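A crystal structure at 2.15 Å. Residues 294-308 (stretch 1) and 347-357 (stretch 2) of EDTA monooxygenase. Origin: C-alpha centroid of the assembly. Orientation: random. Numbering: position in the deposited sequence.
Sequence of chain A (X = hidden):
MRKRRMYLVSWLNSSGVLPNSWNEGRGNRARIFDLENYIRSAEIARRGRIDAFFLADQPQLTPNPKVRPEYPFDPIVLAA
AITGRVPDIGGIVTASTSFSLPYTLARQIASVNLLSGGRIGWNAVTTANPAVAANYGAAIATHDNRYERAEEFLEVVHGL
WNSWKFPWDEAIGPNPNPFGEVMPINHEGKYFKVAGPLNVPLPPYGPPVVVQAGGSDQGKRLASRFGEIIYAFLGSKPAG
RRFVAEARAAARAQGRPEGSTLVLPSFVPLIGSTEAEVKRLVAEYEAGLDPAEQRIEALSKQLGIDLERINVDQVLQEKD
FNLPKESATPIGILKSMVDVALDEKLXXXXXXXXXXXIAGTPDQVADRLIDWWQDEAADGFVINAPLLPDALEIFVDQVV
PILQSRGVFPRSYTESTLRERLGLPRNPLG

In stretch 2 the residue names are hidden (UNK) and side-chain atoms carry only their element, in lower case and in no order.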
# COMPACT_ATOMS: atom_id res chain seq x y z
N GLN A 294 -17.28 -28.95 -28.29
CA GLN A 294 -18.13 -28.80 -27.11
C GLN A 294 -18.50 -27.33 -26.90
O GLN A 294 -19.68 -27.00 -26.70
CB GLN A 294 -17.43 -29.36 -25.87
CG GLN A 294 -18.21 -29.19 -24.57
CD GLN A 294 -17.32 -29.01 -23.34
OE1 GLN A 294 -16.56 -29.91 -22.96
NE2 GLN A 294 -17.40 -27.84 -22.71
N ARG A 295 -17.52 -26.47 -26.95
CA ARG A 295 -17.80 -25.09 -26.66
C ARG A 295 -18.74 -24.47 -27.68
O ARG A 295 -19.57 -23.66 -27.35
CB ARG A 295 -16.52 -24.28 -26.48
CG ARG A 295 -15.36 -24.99 -25.80
CD ARG A 295 -15.67 -25.38 -24.39
NE ARG A 295 -15.52 -24.22 -23.53
CZ ARG A 295 -16.08 -24.06 -22.34
NH1 ARG A 295 -16.85 -25.00 -21.82
NH2 ARG A 295 -15.87 -22.94 -21.66
N ILE A 296 -18.58 -24.84 -28.94
CA ILE A 296 -19.38 -24.23 -30.00
C ILE A 296 -20.81 -24.76 -29.97
O ILE A 296 -21.76 -24.00 -30.16
CB ILE A 296 -18.71 -24.45 -31.37
CG1 ILE A 296 -17.39 -23.67 -31.44
CG2 ILE A 296 -19.61 -23.99 -32.48
CD1 ILE A 296 -16.54 -23.98 -32.67
N GLU A 297 -21.00 -26.05 -29.67
CA GLU A 297 -22.36 -26.54 -29.47
C GLU A 297 -22.98 -25.89 -28.23
O GLU A 297 -24.14 -25.47 -28.25
CB GLU A 297 -22.39 -28.07 -29.39
CG GLU A 297 -21.62 -28.69 -28.21
CD GLU A 297 -22.47 -28.90 -26.95
OE1 GLU A 297 -23.70 -28.72 -27.03
OE2 GLU A 297 -21.89 -29.24 -25.89
N ALA A 298 -22.21 -25.76 -27.15
CA ALA A 298 -22.73 -25.04 -25.98
C ALA A 298 -23.24 -23.65 -26.36
O ALA A 298 -24.32 -23.24 -25.92
CB ALA A 298 -21.65 -24.94 -24.91
N LEU A 299 -22.50 -22.92 -27.18
CA LEU A 299 -22.91 -21.56 -27.52
C LEU A 299 -24.17 -21.55 -28.39
O LEU A 299 -25.06 -20.71 -28.21
CB LEU A 299 -21.77 -20.84 -28.23
CG LEU A 299 -21.96 -19.36 -28.53
CD1 LEU A 299 -22.27 -18.57 -27.25
CD2 LEU A 299 -20.70 -18.83 -29.20
N SER A 300 -24.26 -22.47 -29.36
CA SER A 300 -25.41 -22.46 -30.26
C SER A 300 -26.70 -22.73 -29.49
O SER A 300 -27.75 -22.17 -29.81
CB SER A 300 -25.22 -23.49 -31.37
OG SER A 300 -25.14 -24.80 -30.83
N LYS A 301 -26.64 -23.60 -28.49
CA LYS A 301 -27.81 -23.80 -27.65
C LYS A 301 -28.15 -22.53 -26.88
O LYS A 301 -29.32 -22.12 -26.81
CB LYS A 301 -27.58 -24.99 -26.70
CG LYS A 301 -27.13 -26.26 -27.43
CD LYS A 301 -27.18 -27.48 -26.53
CE LYS A 301 -26.04 -27.54 -25.54
NZ LYS A 301 -26.31 -28.55 -24.48
N GLN A 302 -27.15 -21.87 -26.32
CA GLN A 302 -27.44 -20.68 -25.53
C GLN A 302 -28.12 -19.61 -26.37
O GLN A 302 -28.94 -18.84 -25.85
CB GLN A 302 -26.16 -20.13 -24.91
CG GLN A 302 -25.81 -20.82 -23.60
CD GLN A 302 -24.52 -20.28 -23.03
OE1 GLN A 302 -23.59 -20.01 -23.78
NE2 GLN A 302 -24.46 -20.10 -21.71
N LEU A 303 -27.81 -19.55 -27.66
CA LEU A 303 -28.36 -18.54 -28.54
C LEU A 303 -29.48 -19.08 -29.40
O LEU A 303 -30.03 -18.34 -30.21
CB LEU A 303 -27.26 -17.96 -29.44
CG LEU A 303 -26.04 -17.33 -28.76
CD1 LEU A 303 -24.91 -17.18 -29.76
CD2 LEU A 303 -26.36 -15.99 -28.12
N GLY A 304 -29.82 -20.37 -29.25
CA GLY A 304 -30.90 -20.97 -30.02
C GLY A 304 -30.60 -21.08 -31.50
O GLY A 304 -31.51 -20.93 -32.32
N ILE A 305 -29.35 -21.30 -31.87
CA ILE A 305 -28.97 -21.52 -33.26
C ILE A 305 -29.05 -23.01 -33.57
O ILE A 305 -28.37 -23.82 -32.93
CB ILE A 305 -27.56 -20.98 -33.53
CG1 ILE A 305 -27.55 -19.44 -33.47
CG2 ILE A 305 -27.05 -21.51 -34.87
CD1 ILE A 305 -26.17 -18.82 -33.36
N ASP A 306 -29.87 -23.37 -34.56
CA ASP A 306 -30.10 -24.77 -34.92
C ASP A 306 -28.97 -25.28 -35.81
O ASP A 306 -28.96 -25.05 -37.02
CB ASP A 306 -31.46 -24.92 -35.60
CG ASP A 306 -31.74 -26.35 -36.05
OD1 ASP A 306 -30.97 -27.26 -35.68
OD2 ASP A 306 -32.73 -26.56 -36.79
N LEU A 307 -28.02 -26.00 -35.24
CA LEU A 307 -26.86 -26.42 -36.03
C LEU A 307 -27.16 -27.52 -37.02
O LEU A 307 -26.20 -28.05 -37.60
CB LEU A 307 -25.72 -26.88 -35.13
CG LEU A 307 -25.01 -25.81 -34.31
CD1 LEU A 307 -23.94 -26.47 -33.48
CD2 LEU A 307 -24.44 -24.71 -35.19
N GLU A 308 -28.40 -27.92 -37.21
CA GLU A 308 -28.74 -28.76 -38.34
C GLU A 308 -29.07 -27.99 -39.60
O GLU A 308 -28.91 -28.50 -40.66
CB GLU A 308 -29.87 -29.70 -38.00
CG GLU A 308 -29.37 -31.01 -37.44
CD GLU A 308 -28.60 -30.83 -36.16
OE1 GLU A 308 -27.42 -30.40 -36.19
OE2 GLU A 308 -29.18 -31.12 -35.12
N UNK A 347 -19.46 -15.65 -38.20
CA UNK A 347 -19.96 -16.99 -38.05
C UNK A 347 -20.00 -17.35 -36.57
O UNK A 347 -19.47 -16.64 -35.71
c UNK A 347 -19.07 -17.99 -38.79
o UNK A 347 -17.80 -18.04 -38.17
N UNK A 348 -20.63 -18.48 -36.26
CA UNK A 348 -20.68 -18.92 -34.87
C UNK A 348 -19.29 -19.24 -34.34
O UNK A 348 -18.96 -18.90 -33.20
c UNK A 348 -22.30 -19.60 -32.37
c UNK A 348 -22.70 -21.89 -33.40
c UNK A 348 -21.77 -20.68 -33.35
c UNK A 348 -21.59 -20.14 -34.76
N UNK A 349 -18.46 -19.90 -35.16
CA UNK A 349 -17.10 -20.24 -34.75
C UNK A 349 -16.30 -18.99 -34.43
O UNK A 349 -15.50 -18.98 -33.49
c UNK A 349 -16.41 -21.04 -35.86
c UNK A 349 -15.10 -21.69 -35.42
n UNK A 349 -14.50 -24.73 -35.96
c UNK A 349 -14.16 -21.99 -36.59
n UNK A 349 -14.68 -23.02 -37.50
n UNK A 349 -15.31 -25.16 -38.07
c UNK A 349 -14.83 -24.30 -37.18
N UNK A 350 -16.48 -17.94 -35.22
CA UNK A 350 -15.77 -16.70 -34.95
C UNK A 350 -16.31 -16.05 -33.69
O UNK A 350 -15.54 -15.57 -32.86
n UNK A 350 -14.48 -15.11 -39.43
c UNK A 350 -15.90 -15.74 -36.15
o UNK A 350 -16.61 -14.87 -38.76
c UNK A 350 -15.47 -15.33 -38.59
c UNK A 350 -15.16 -16.20 -37.39
N UNK A 351 -17.63 -16.03 -33.53
CA UNK A 351 -18.22 -15.41 -32.36
C UNK A 351 -17.75 -16.08 -31.06
O UNK A 351 -17.49 -15.39 -30.07
c UNK A 351 -19.75 -15.46 -32.48
c UNK A 351 -20.34 -13.39 -31.16
c UNK A 351 -20.56 -14.91 -31.31
c UNK A 351 -22.04 -15.24 -31.52
N UNK A 352 -17.62 -17.41 -31.05
CA UNK A 352 -17.18 -18.13 -29.85
C UNK A 352 -15.85 -17.60 -29.33
O UNK A 352 -15.62 -17.57 -28.11
c UNK A 352 -17.04 -19.62 -30.14
N UNK A 353 -14.94 -17.26 -30.23
CA UNK A 353 -13.62 -16.75 -29.87
C UNK A 353 -13.70 -15.26 -29.53
O UNK A 353 -13.20 -14.82 -28.49
c UNK A 353 -11.17 -16.67 -30.78
c UNK A 353 -12.64 -17.00 -31.03
c UNK A 353 -10.65 -17.57 -29.67
c UNK A 353 -10.34 -16.83 -32.05
N UNK A 354 -14.37 -14.48 -30.39
CA UNK A 354 -14.43 -13.02 -30.25
C UNK A 354 -15.00 -12.59 -28.91
O UNK A 354 -14.65 -11.51 -28.40
n UNK A 354 -15.54 -8.66 -31.13
n UNK A 354 -16.57 -6.85 -30.13
c UNK A 354 -15.26 -12.45 -31.41
c UNK A 354 -14.87 -9.96 -31.11
c UNK A 354 -15.96 -8.03 -30.04
n UNK A 354 -15.75 -8.58 -28.84
c UNK A 354 -15.90 -11.10 -31.17
N UNK A 355 -15.88 -13.39 -28.31
CA UNK A 355 -16.46 -13.04 -27.03
C UNK A 355 -15.46 -13.22 -25.90
O UNK A 355 -15.54 -12.53 -24.88
c UNK A 355 -19.95 -11.36 -26.34
c UNK A 355 -18.89 -13.58 -27.69
s UNK A 355 -19.21 -11.81 -27.90
c UNK A 355 -17.73 -13.86 -26.75
N UNK A 356 -14.50 -14.13 -26.07
CA UNK A 356 -13.46 -14.38 -25.08
C UNK A 356 -12.24 -13.46 -25.26
O UNK A 356 -11.76 -12.88 -24.28
c UNK A 356 -14.22 -16.84 -25.10
c UNK A 356 -13.74 -19.73 -23.44
n UNK A 356 -15.02 -20.04 -23.60
c UNK A 356 -13.75 -18.27 -25.42
c UNK A 356 -13.04 -15.85 -25.15
n UNK A 356 -13.11 -18.91 -24.28
n UNK A 356 -13.07 -20.26 -22.42
N UNK A 357 -11.74 -13.31 -26.49
CA UNK A 357 -10.53 -12.53 -26.71
C UNK A 357 -10.51 -11.96 -28.13
O UNK A 357 -11.37 -12.25 -28.95
c UNK A 357 -9.29 -13.37 -26.40
c UNK A 357 -9.04 -14.65 -28.51
c UNK A 357 -9.22 -14.76 -27.02
c UNK A 357 -8.09 -15.62 -26.42

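Position 347 carries one carbon and then one oxygen, and lies out of reach of stretch 1. That is Ser 347. It occupies the N-cap of the helix that follows: the backbone N of position 350 donates to Ser 347 OG at 3.2 Å.

Position 348 has four carbons forked at the second, the pattern of leucine. Its two terminal carbons reach Leu 299, Ser 300, Ile 296, Leu 303, Ile 305 and Leu 307. This is Leu 348, with 114 Å² covered, the largest share in either stretch. Leu 348 CD1 lies 3.6 Å from Leu 299 CD2 and 4.1 Å from Ile 305 CD1, while Leu 348 CD2 lies 3.6 Å from Ser 300 CB and 3.8 Å from Leu 307 CD2.

Position 349 shows three carbons, a nitrogen, then a carbon bearing two more nitrogens, a guanidinium, and touches Ile 296; it is Arg 349. Its CA-to-CB bond points away from stretch 1, yet Arg 349 CG comes within 3.9 Å of Ile 296 CD1.

Position 350 has three carbons, the third carrying one oxygen and one nitrogen, so it is Gln 350. Free of stretch 1, it turns back on the cap, where Ser 347 N donates to Gln 350 OE1 at 3.0 Å.

Position 351, again four carbons forked at the second, touches Leu 303 and Leu 299 and is Leu 351; Leu 351 CD2 meets Leu 303 CD1 at 3.9 Å.

Position 352 has a single carbon, set against Leu 299 and Ile 296; it is Ala 352. Its CA is 3.6 Å from Leu 299 CD2 and 6.5 Å from Ile 296 CA, a close backbone approach that the short side chain accommodates.

Position 353, four carbons forked at the second, is Leu 353, and position 354, three carbons, a nitrogen, then a carbon with two more nitrogens, is Arg 354; neither touches stretch 1. Position 355 has two carbons, a sulfur and a carbon, unbranched, and makes no contact with stretch 1: Met 355.

Position 356 repeats the pattern of 354, three carbons, a nitrogen, then a carbon with two more nitrogens, near the guanidinium of Arg 295, and is Arg 356. Arg 356 NH1 and Arg 295 NH2 are 3.6 Å apart, edge to edge, two like charges rather than a bonded pair. Position 357, four carbons forked at the second, is Leu 357, remote from stretch 1.

The helices cross at 97°, axes 9.9 Å apart at closest approach. No hydrogen bond links the stretches. The 479 Å² buried, both sides summed, centres on apolar packing around Leu 348 and Ala 352.

Stretch 2, residues 347-357: SLRQLALRMRL
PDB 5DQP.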